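Local coordinates for TRAP-type transporter, periplasmic component (Cupriavidus necator, PDB 4P8B), which binds (S)-2-acetolactate and probably delivers it, as the periplasmic solute-binding component, to a TRAP-type membrane transporter, at residues W52-V56 with V264-A268; A125-V131 with K334-I339; E156-R162 with G230-T235; Q203-A207 with L226-Q231. All coordinates share one frame; numbering follows the deposited sequence.

Interaction 1. Residues W52-V56 with V264-A268; sequences WADLV and VKQAA
Trp52 reaches from helix 44-59 across to helix 258-279 and shows how one indole can serve both a polar and an apolar interface. Its CG stands anti to the backbone N (chi1 -173°), which swings the ring over the turn formed by Val264, Ala267 and Ala268. Beyond CB, CG passes the CA of Ala268; Trp52 CD1 then comes to 3.7 Å from Ala267 CB, a methyl lying at the ring edge. Trp52 NE1 donates to Val264 O at 3.1 Å, with an N-H...O angle of 154°. Farther round, CE2 meets the Ala268 methyl and Trp52 CZ2 lies 3.8 Å from Val264 CG1. Ala268 CB sits over one face, making a CH-pi contact 3.9 Å from the centroid of the five-membered ring. Phe246 meets the indole edge-to-face from outside the two segments.

One turn later, Val56 sets CG2 3.7 Å from Ala267 CB and CG1 against Val264 CG2, while Leu55 CB touches the same Ala267 methyl. The axes of the two short helical segments come within 8.8 Å, at 141° to one another. Val264 O still receives its own helical bond from Ala268 N, and the two donors arrive from opposite faces of its carbonyl plane. The buried indole N-H is thereby satisfied without breaking the helix, and the bond fixes the ring's position within an otherwise apolar contact.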
# COMPACT_ATOMS: atom_id res chain seq x y z
N TRP A 52 -9.51 -1.18 14.54
CA TRP A 52 -9.49 -2.61 14.75
C TRP A 52 -9.20 -2.90 16.22
O TRP A 52 -9.91 -3.69 16.86
CB TRP A 52 -8.41 -3.23 13.87
CG TRP A 52 -8.38 -4.74 13.88
CD1 TRP A 52 -9.38 -5.59 14.25
CD2 TRP A 52 -7.28 -5.55 13.47
NE1 TRP A 52 -8.96 -6.90 14.10
CE2 TRP A 52 -7.67 -6.90 13.62
CE3 TRP A 52 -6.00 -5.27 12.99
CZ2 TRP A 52 -6.83 -7.95 13.30
CZ3 TRP A 52 -5.17 -6.32 12.67
CH2 TRP A 52 -5.59 -7.65 12.81
N ALA A 53 -8.17 -2.27 16.76
CA ALA A 53 -7.78 -2.51 18.14
C ALA A 53 -8.90 -2.15 19.10
O ALA A 53 -9.20 -2.91 20.03
CB ALA A 53 -6.52 -1.72 18.45
N ASP A 54 -9.54 -1.00 18.88
CA ASP A 54 -10.62 -0.54 19.75
C ASP A 54 -11.80 -1.49 19.68
O ASP A 54 -12.40 -1.83 20.71
CB ASP A 54 -11.09 0.89 19.40
CG ASP A 54 -10.03 1.95 19.65
OD1 ASP A 54 -9.01 1.65 20.31
OD2 ASP A 54 -10.23 3.10 19.20
N LEU A 55 -12.15 -1.97 18.49
CA LEU A 55 -13.30 -2.85 18.38
C LEU A 55 -13.03 -4.19 19.04
O LEU A 55 -13.91 -4.78 19.67
CB LEU A 55 -13.67 -3.08 16.92
CG LEU A 55 -14.30 -1.90 16.17
CD1 LEU A 55 -14.55 -2.28 14.71
CD2 LEU A 55 -15.60 -1.43 16.81
N VAL A 56 -11.81 -4.70 18.91
CA VAL A 56 -11.46 -5.98 19.52
C VAL A 56 -11.54 -5.89 21.03
O VAL A 56 -12.11 -6.78 21.68
CB VAL A 56 -10.05 -6.44 19.12
CG1 VAL A 56 -9.59 -7.57 20.03
CG2 VAL A 56 -10.03 -6.85 17.65
N VAL A 264 -12.32 -11.13 16.47
CA VAL A 264 -11.18 -10.41 15.92
C VAL A 264 -11.28 -10.28 14.40
O VAL A 264 -10.98 -9.21 13.84
CB VAL A 264 -9.85 -11.07 16.34
CG1 VAL A 264 -8.67 -10.38 15.65
CG2 VAL A 264 -9.68 -10.97 17.86
N LYS A 265 -11.72 -11.34 13.73
CA LYS A 265 -11.93 -11.34 12.30
C LYS A 265 -13.02 -10.35 11.92
O LYS A 265 -12.81 -9.52 11.04
CB LYS A 265 -12.30 -12.73 11.80
CG LYS A 265 -12.57 -12.79 10.30
CD LYS A 265 -12.59 -14.23 9.81
CE LYS A 265 -12.68 -14.30 8.29
NZ LYS A 265 -12.40 -15.67 7.77
N GLN A 266 -14.17 -10.38 12.57
CA GLN A 266 -15.23 -9.44 12.20
C GLN A 266 -14.80 -7.99 12.49
O GLN A 266 -15.17 -7.06 11.77
CB GLN A 266 -16.54 -9.76 12.92
CG GLN A 266 -17.70 -8.87 12.49
CD GLN A 266 -18.03 -9.03 11.01
OE1 GLN A 266 -18.19 -10.15 10.53
NE2 GLN A 266 -18.13 -7.92 10.29
N ALA A 267 -14.03 -7.80 13.55
CA ALA A 267 -13.53 -6.47 13.87
C ALA A 267 -12.59 -5.97 12.76
O ALA A 267 -12.63 -4.79 12.39
CB ALA A 267 -12.83 -6.47 15.21
N ALA A 268 -11.76 -6.87 12.22
CA ALA A 268 -10.90 -6.52 11.09
C ALA A 268 -11.73 -6.16 9.84
O ALA A 268 -11.42 -5.21 9.14
CB ALA A 268 -9.95 -7.66 10.78

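Interaction 2. Residues A125-V131 with K334-I339; sequences ALTQGEV and KAEGAI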
# COMPACT_ATOMS: atom_id res chain seq x y z
N ALA A 125 -12.35 -5.31 -7.68
CA ALA A 125 -12.59 -6.57 -8.39
C ALA A 125 -11.54 -7.61 -8.02
O ALA A 125 -11.83 -8.80 -8.05
CB ALA A 125 -12.63 -6.35 -9.88
N LEU A 126 -10.35 -7.17 -7.68
CA LEU A 126 -9.30 -8.08 -7.24
C LEU A 126 -9.49 -8.48 -5.79
O LEU A 126 -9.59 -9.67 -5.47
CB LEU A 126 -7.92 -7.48 -7.48
CG LEU A 126 -7.63 -7.04 -8.91
CD1 LEU A 126 -6.17 -6.68 -9.04
CD2 LEU A 126 -8.01 -8.12 -9.89
N THR A 127 -9.56 -7.50 -4.90
CA THR A 127 -9.57 -7.83 -3.48
C THR A 127 -10.85 -8.58 -3.09
O THR A 127 -10.82 -9.44 -2.19
CB THR A 127 -9.47 -6.58 -2.62
OG1 THR A 127 -10.59 -5.74 -2.92
CG2 THR A 127 -8.15 -5.83 -2.85
N GLN A 128 -11.96 -8.30 -3.77
CA GLN A 128 -13.24 -8.88 -3.39
C GLN A 128 -13.55 -10.13 -4.22
O GLN A 128 -14.59 -10.74 -4.02
CB GLN A 128 -14.37 -7.85 -3.54
CG GLN A 128 -14.13 -6.63 -2.69
CD GLN A 128 -15.04 -5.46 -3.01
OE1 GLN A 128 -15.83 -5.50 -3.95
NE2 GLN A 128 -14.89 -4.38 -2.24
N GLY A 129 -12.65 -10.52 -5.12
CA GLY A 129 -12.88 -11.63 -6.02
C GLY A 129 -11.91 -12.79 -5.87
O GLY A 129 -11.28 -12.96 -4.82
N GLU A 130 -11.80 -13.62 -6.90
CA GLU A 130 -10.98 -14.82 -6.80
C GLU A 130 -9.50 -14.50 -6.59
O GLU A 130 -8.77 -15.29 -5.99
CB GLU A 130 -11.18 -15.73 -8.03
CG GLU A 130 -10.46 -15.32 -9.29
CD GLU A 130 -10.81 -16.22 -10.48
OE1 GLU A 130 -10.81 -17.46 -10.31
OE2 GLU A 130 -11.09 -15.67 -11.57
N VAL A 131 -9.04 -13.35 -7.06
CA VAL A 131 -7.64 -13.03 -6.91
C VAL A 131 -7.33 -12.81 -5.43
O VAL A 131 -6.35 -13.35 -4.91
CB VAL A 131 -7.24 -11.81 -7.74
CG1 VAL A 131 -5.87 -11.30 -7.33
CG2 VAL A 131 -7.23 -12.18 -9.21
N LYS A 334 -6.06 -14.10 -14.27
CA LYS A 334 -7.33 -13.99 -13.56
C LYS A 334 -7.63 -12.54 -13.16
O LYS A 334 -8.78 -12.09 -13.25
CB LYS A 334 -7.34 -14.89 -12.32
CG LYS A 334 -7.48 -16.36 -12.67
CD LYS A 334 -7.22 -17.25 -11.47
CE LYS A 334 -7.32 -18.72 -11.86
NZ LYS A 334 -7.10 -19.62 -10.68
N ALA A 335 -6.60 -11.80 -12.75
CA ALA A 335 -6.77 -10.40 -12.38
C ALA A 335 -7.18 -9.58 -13.60
O ALA A 335 -8.11 -8.76 -13.53
CB ALA A 335 -5.49 -9.86 -11.78
N GLU A 336 -6.49 -9.79 -14.71
CA GLU A 336 -6.81 -9.09 -15.96
C GLU A 336 -8.26 -9.30 -16.33
O GLU A 336 -8.96 -8.38 -16.74
CB GLU A 336 -5.88 -9.53 -17.09
CG GLU A 336 -4.42 -9.13 -16.88
CD GLU A 336 -3.45 -9.85 -17.79
OE1 GLU A 336 -3.86 -10.80 -18.50
OE2 GLU A 336 -2.25 -9.48 -17.80
N GLY A 337 -8.72 -10.54 -16.22
CA GLY A 337 -10.10 -10.84 -16.56
C GLY A 337 -11.13 -10.25 -15.63
O GLY A 337 -12.16 -9.76 -16.06
N ALA A 338 -10.85 -10.29 -14.33
CA ALA A 338 -11.74 -9.68 -13.35
C ALA A 338 -11.88 -8.18 -13.59
O ALA A 338 -12.98 -7.63 -13.48
CB ALA A 338 -11.21 -9.94 -11.94
N ILE A 339 -10.77 -7.54 -13.94
CA ILE A 339 -10.79 -6.13 -14.25
C ILE A 339 -11.59 -5.86 -15.54
O ILE A 339 -12.42 -4.97 -15.58
CB ILE A 339 -9.35 -5.62 -14.32
CG1 ILE A 339 -8.76 -5.64 -12.91
CG2 ILE A 339 -9.28 -4.24 -14.95
CD1 ILE A 339 -7.27 -5.48 -12.90
O HOH W 1 -10.75 -13.83 -13.97
O HOH W 2 -9.30 -18.92 -8.92
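Leu126 pushes CD2 against Ala335, 3.6 Å from its CB, and the same methyl also meets Ala338 CB and Ile339 CG1 at longer range. Val131 CG2 closes on the Ala335 backbone N at 3.6 Å, so Ala335 is touched by two branched side chains. Ala125 adds its methyl CB, 3.8 Å from Ala338 O.

Toward solvent, Glu130 CG stands between the backbone N and the carbonyl carbon (chi1 78°), and the extended chain beyond carries the carboxylate across Lys334, at about a right angle, onto its CG and CD methylenes. Glu130 OE1 and Lys334 NZ remain 4.3 Å apart, beyond a salt bridge, and a water bridges them. A second water donates to Glu130 OE2 at 3.0 Å and to Lys334 O at 2.7 Å.

The next shell explains the placement: Gly129, at the N-cap position, separates helix 120-127 from helix 130-141, and the turn presents Leu126 and Val131 to the same helix. Leu110 and Met117 pack on Leu126, while Leu116 and Pro118 touch Ile339. With no direct hydrogen bond between the segments, the contact rests on apolar packing inside, while the charged groups at the solvent edge meet through water, so that their attraction is probably screened.

Interaction 3. Residues E156-R162 with G230-T235; sequences EVSNSKR and GQKFVT
Strands 156-159 and 233-235 run antiparallel, their short axes 4.7 Å apart, with Val157-Thr235 and Asn159-Phe233 as hydrogen-bonded pairs and Ser158-Val234 as the non-hydrogen-bonded pair between them. Thr235 N donates to Val157 O at 2.9 Å, whereas the return bond from Val157 N to Thr235 O is weak. Asn159 O accepts from both Phe233 N and Lys232 N, the latter from above the carbonyl plane: a classic beta bulge.

These are the two central strands of a four-stranded mixed sheet, flanked by strands 213-216 and 300-302. On the face bearing Ser158 and Val234, Ser158 OG donates to Gln231 OE1 at 2.7 Å, in the carbonyl plane and on a lone pair. Gln214 NE2 is a further partner of the serine oxygen, and Phe221 covers this side.

On the other face, a chi1 of 78° sets Asn159 CG between its own N and C atoms, turning the amide to the chain that follows. Its OD1 takes the backbone N of both Lys161 and Arg162, an Asx turn and an Asx motif, and Asn159 ND2 donates to Arg162 O at 2.9 Å. The loop held by these three bonds lies against Phe233: Arg162 C is 3.6 Å above one ring face, and Asn159 O lies in plane at the ring edge, 3.5 Å from Phe233 CD2. A water joins Asn159 ND2 to Val157 O.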
# COMPACT_ATOMS: atom_id res chain seq x y z
N GLU A 156 0.62 8.15 -6.53
CA GLU A 156 0.86 9.23 -7.48
C GLU A 156 2.29 9.74 -7.32
O GLU A 156 2.78 9.88 -6.19
CB GLU A 156 -0.17 10.34 -7.29
CG GLU A 156 -1.62 9.85 -7.14
CD GLU A 156 -2.14 9.03 -8.31
OE1 GLU A 156 -1.40 8.76 -9.27
OE2 GLU A 156 -3.33 8.64 -8.25
N VAL A 157 2.96 9.98 -8.42
CA VAL A 157 4.36 10.41 -8.41
C VAL A 157 4.51 11.92 -8.20
O VAL A 157 3.82 12.72 -8.85
CB VAL A 157 5.10 9.91 -9.69
CG1 VAL A 157 4.49 10.49 -10.98
CG2 VAL A 157 6.58 10.22 -9.62
N SER A 158 5.36 12.30 -7.26
CA SER A 158 5.65 13.69 -6.99
C SER A 158 7.13 13.94 -7.12
O SER A 158 7.95 13.04 -7.00
CB SER A 158 5.19 14.11 -5.60
OG SER A 158 5.99 13.52 -4.57
N ASN A 159 7.48 15.20 -7.34
CA ASN A 159 8.88 15.61 -7.32
C ASN A 159 9.00 17.12 -7.14
O ASN A 159 7.97 17.82 -7.15
CB ASN A 159 9.61 15.15 -8.59
CG ASN A 159 9.32 16.00 -9.79
OD1 ASN A 159 10.15 16.81 -10.20
ND2 ASN A 159 8.17 15.79 -10.42
N SER A 160 10.22 17.59 -6.95
CA SER A 160 10.47 19.01 -6.69
C SER A 160 10.91 19.80 -7.93
O SER A 160 11.03 21.03 -7.86
CB SER A 160 11.55 19.17 -5.63
OG SER A 160 12.79 18.75 -6.17
N LYS A 161 11.16 19.11 -9.04
CA LYS A 161 11.82 19.73 -10.19
C LYS A 161 10.93 20.16 -11.32
O LYS A 161 11.09 21.27 -11.82
CB LYS A 161 12.90 18.80 -10.75
CG LYS A 161 14.09 18.66 -9.81
CD LYS A 161 15.27 18.01 -10.50
CE LYS A 161 16.53 18.09 -9.64
NZ LYS A 161 17.66 17.36 -10.28
N ARG A 162 10.05 19.28 -11.79
CA ARG A 162 9.31 19.58 -13.01
C ARG A 162 8.07 18.73 -13.15
O ARG A 162 7.93 17.68 -12.54
CB ARG A 162 10.20 19.38 -14.24
CG ARG A 162 10.73 17.95 -14.38
CD ARG A 162 11.61 17.81 -15.63
NE ARG A 162 12.26 16.50 -15.74
CZ ARG A 162 13.39 16.15 -15.13
NH1 ARG A 162 14.02 17.00 -14.32
NH2 ARG A 162 13.89 14.93 -15.30
N GLY A 230 9.40 19.60 -0.39
CA GLY A 230 9.74 19.79 -1.79
C GLY A 230 8.82 19.20 -2.81
O GLY A 230 9.07 19.38 -4.00
N GLN A 231 7.75 18.54 -2.40
CA GLN A 231 6.94 17.80 -3.36
C GLN A 231 5.86 18.71 -3.91
O GLN A 231 4.71 18.68 -3.48
CB GLN A 231 6.37 16.55 -2.71
CG GLN A 231 7.46 15.65 -2.13
CD GLN A 231 8.56 15.38 -3.12
OE1 GLN A 231 8.33 14.75 -4.15
NE2 GLN A 231 9.76 15.83 -2.82
N LYS A 232 6.24 19.48 -4.93
CA LYS A 232 5.40 20.56 -5.45
C LYS A 232 4.81 20.28 -6.82
O LYS A 232 4.02 21.08 -7.31
CB LYS A 232 6.18 21.87 -5.40
CG LYS A 232 6.42 22.28 -3.93
CD LYS A 232 7.38 23.43 -3.75
CE LYS A 232 7.68 23.67 -2.28
NZ LYS A 232 6.43 23.78 -1.47
N PHE A 233 5.21 19.16 -7.41
CA PHE A 233 4.63 18.66 -8.67
C PHE A 233 4.11 17.27 -8.37
O PHE A 233 4.80 16.47 -7.73
CB PHE A 233 5.71 18.56 -9.73
CG PHE A 233 6.28 19.88 -10.14
CD1 PHE A 233 5.72 20.61 -11.17
CD2 PHE A 233 7.39 20.40 -9.48
CE1 PHE A 233 6.26 21.83 -11.55
CE2 PHE A 233 7.92 21.63 -9.85
CZ PHE A 233 7.36 22.33 -10.90
N VAL A 234 2.88 16.98 -8.80
CA VAL A 234 2.30 15.65 -8.70
C VAL A 234 1.64 15.30 -10.03
O VAL A 234 0.98 16.14 -10.61
CB VAL A 234 1.20 15.61 -7.62
CG1 VAL A 234 0.38 14.32 -7.69
CG2 VAL A 234 1.79 15.79 -6.24
N THR A 235 1.80 14.05 -10.47
CA THR A 235 1.02 13.53 -11.60
C THR A 235 0.19 12.36 -11.14
O THR A 235 0.71 11.41 -10.57
CB THR A 235 1.93 13.12 -12.74
OG1 THR A 235 2.58 14.29 -13.21
CG2 THR A 235 1.13 12.50 -13.91
O HOH W 3 5.60 14.51 -10.37

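Interaction 4. Residues Q203-A207 with L226-Q231; sequences QPAMA and LYTVGQ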
# COMPACT_ATOMS: atom_id res chain seq x y z
N GLN A 203 11.96 10.49 4.60
CA GLN A 203 11.68 11.85 5.09
C GLN A 203 12.89 12.76 5.01
O GLN A 203 12.82 13.84 4.40
CB GLN A 203 11.13 11.81 6.52
CG GLN A 203 10.00 10.81 6.71
CD GLN A 203 8.88 10.99 5.70
OE1 GLN A 203 8.34 12.07 5.53
NE2 GLN A 203 8.55 9.91 5.01
N PRO A 204 14.02 12.37 5.63
CA PRO A 204 15.14 13.30 5.55
C PRO A 204 15.68 13.43 4.12
O PRO A 204 16.23 14.46 3.76
CB PRO A 204 16.20 12.68 6.48
CG PRO A 204 15.80 11.22 6.58
CD PRO A 204 14.31 11.26 6.55
N ALA A 205 15.54 12.37 3.35
CA ALA A 205 16.02 12.39 1.97
C ALA A 205 15.23 13.40 1.14
O ALA A 205 15.79 14.13 0.32
CB ALA A 205 15.92 10.99 1.36
N MSE A 206 13.92 13.48 1.37
CA MSE A 206 13.11 14.49 0.67
C MSE A 206 13.43 15.89 1.18
O MSE A 206 13.51 16.84 0.39
CB MSE A 206 11.63 14.23 0.85
CG MSE A 206 11.13 13.03 0.12
SE MSE A 206 9.21 12.72 0.34
CE MSE A 206 9.20 12.16 2.18
N ALA A 207 13.63 16.03 2.48
CA ALA A 207 13.88 17.34 3.08
C ALA A 207 15.18 17.94 2.57
O ALA A 207 15.28 19.15 2.37
CB ALA A 207 13.91 17.25 4.60
N LEU A 226 3.60 16.47 2.27
CA LEU A 226 4.85 16.26 1.54
C LEU A 226 5.25 17.49 0.73
O LEU A 226 6.41 17.64 0.38
CB LEU A 226 4.79 15.02 0.66
CG LEU A 226 4.76 13.71 1.45
CD1 LEU A 226 4.84 12.54 0.46
CD2 LEU A 226 5.88 13.61 2.44
N TYR A 227 4.30 18.39 0.49
CA TYR A 227 4.63 19.67 -0.14
C TYR A 227 5.59 20.48 0.71
O TYR A 227 6.25 21.37 0.19
CB TYR A 227 3.36 20.50 -0.44
CG TYR A 227 2.38 20.53 0.70
CD1 TYR A 227 2.47 21.49 1.71
CD2 TYR A 227 1.38 19.58 0.78
CE1 TYR A 227 1.56 21.48 2.77
CE2 TYR A 227 0.48 19.57 1.81
CZ TYR A 227 0.56 20.51 2.80
OH TYR A 227 -0.36 20.49 3.83
N THR A 228 5.69 20.21 2.00
CA THR A 228 6.64 20.91 2.87
C THR A 228 8.06 20.36 2.77
O THR A 228 8.99 20.97 3.30
CB THR A 228 6.21 20.93 4.35
OG1 THR A 228 6.32 19.61 4.92
CG2 THR A 228 4.78 21.46 4.49
N VAL A 229 8.22 19.23 2.08
CA VAL A 229 9.54 18.66 1.81
C VAL A 229 9.74 18.52 0.30
O VAL A 229 10.16 17.48 -0.21
CB VAL A 229 9.79 17.35 2.58
CG1 VAL A 229 10.00 17.65 4.08
CG2 VAL A 229 8.68 16.35 2.38
N GLY A 230 9.40 19.60 -0.39
CA GLY A 230 9.74 19.79 -1.79
C GLY A 230 8.82 19.20 -2.81
O GLY A 230 9.07 19.38 -4.00
N GLN A 231 7.75 18.54 -2.40
CA GLN A 231 6.94 17.80 -3.36
C GLN A 231 5.86 18.71 -3.91
O GLN A 231 4.71 18.68 -3.48
CB GLN A 231 6.37 16.55 -2.71
CG GLN A 231 7.46 15.65 -2.13
CD GLN A 231 8.56 15.38 -3.12
OE1 GLN A 231 8.33 14.75 -4.15
NE2 GLN A 231 9.76 15.83 -2.82
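Gln203 opens the contact at long range, its OE1 4.2 Å from Leu226 CD2. Its NE2 is engaged by Trp199 O one turn back, so the amide is held within helix 199-208 and presents its oxygen toward the leucine. One turn of helix farther, Met206, a selenomethionine in this crystal, carries most of the contact. Its chain runs extended through chi2 and then bends at chi3 (-71°), which brings Met206 CE to 3.6 Å from Leu226 CD2. Met206 SE also lies near that Leu226 CD2 methyl and 4.2 Å from Gln231 CG. Nearer the backbone, Met206 CB rests on Val229 CG2 at 3.9 Å. Ala207 completes the row with its methyl CB 4.0 Å from Val229 CG1, so the two valine branches divide between successive helix residues.

The opposing chain is shaped by its own bonds. Leu226 O accepts from Val229 N and Gln231 N, which approach from opposite faces of its plane, and Gln231 NE2 donates almost straight (177°) to Val229 O at 3.1 Å. The oxygen of the same amide is used in the neighbouring sheet contact, by Ser158. Behind the interface, Gln214 of strand 213-216 touches Met206, Leu226 and Gln231. The arrangement is an apolar helix-to-turn contact in the alpha/beta periplasmic-binding-protein fold, set behind the acetolactate pocket: the side chains of Leu226 and Met206 lie about 5 and 6 Å from those of ligand-binding Asn216 and Arg176, respectively.

Interactions 3 and 4 form one neighbourhood, their centres 10 Å apart; they share Gly230 and Gln231, and Lys232 NZ lies 2.9 Å from Tyr227 O, a probable hydrogen bond between them. Both lie close to the acetolactate site: the side chain of Gln203 is about 7 Å from the ligand and that of Ser158 about 10 Å. Interactions 1 and 2 lie away from the annotated sites, their centres 26 Å apart. The centres of interactions 1 and 3, on opposite sides of the chain's centre, are 37 Å apart. Along the sequence, interactions 3 and 4 are nested inside the loops closed by interactions 1 and 2, whose own segments alternate.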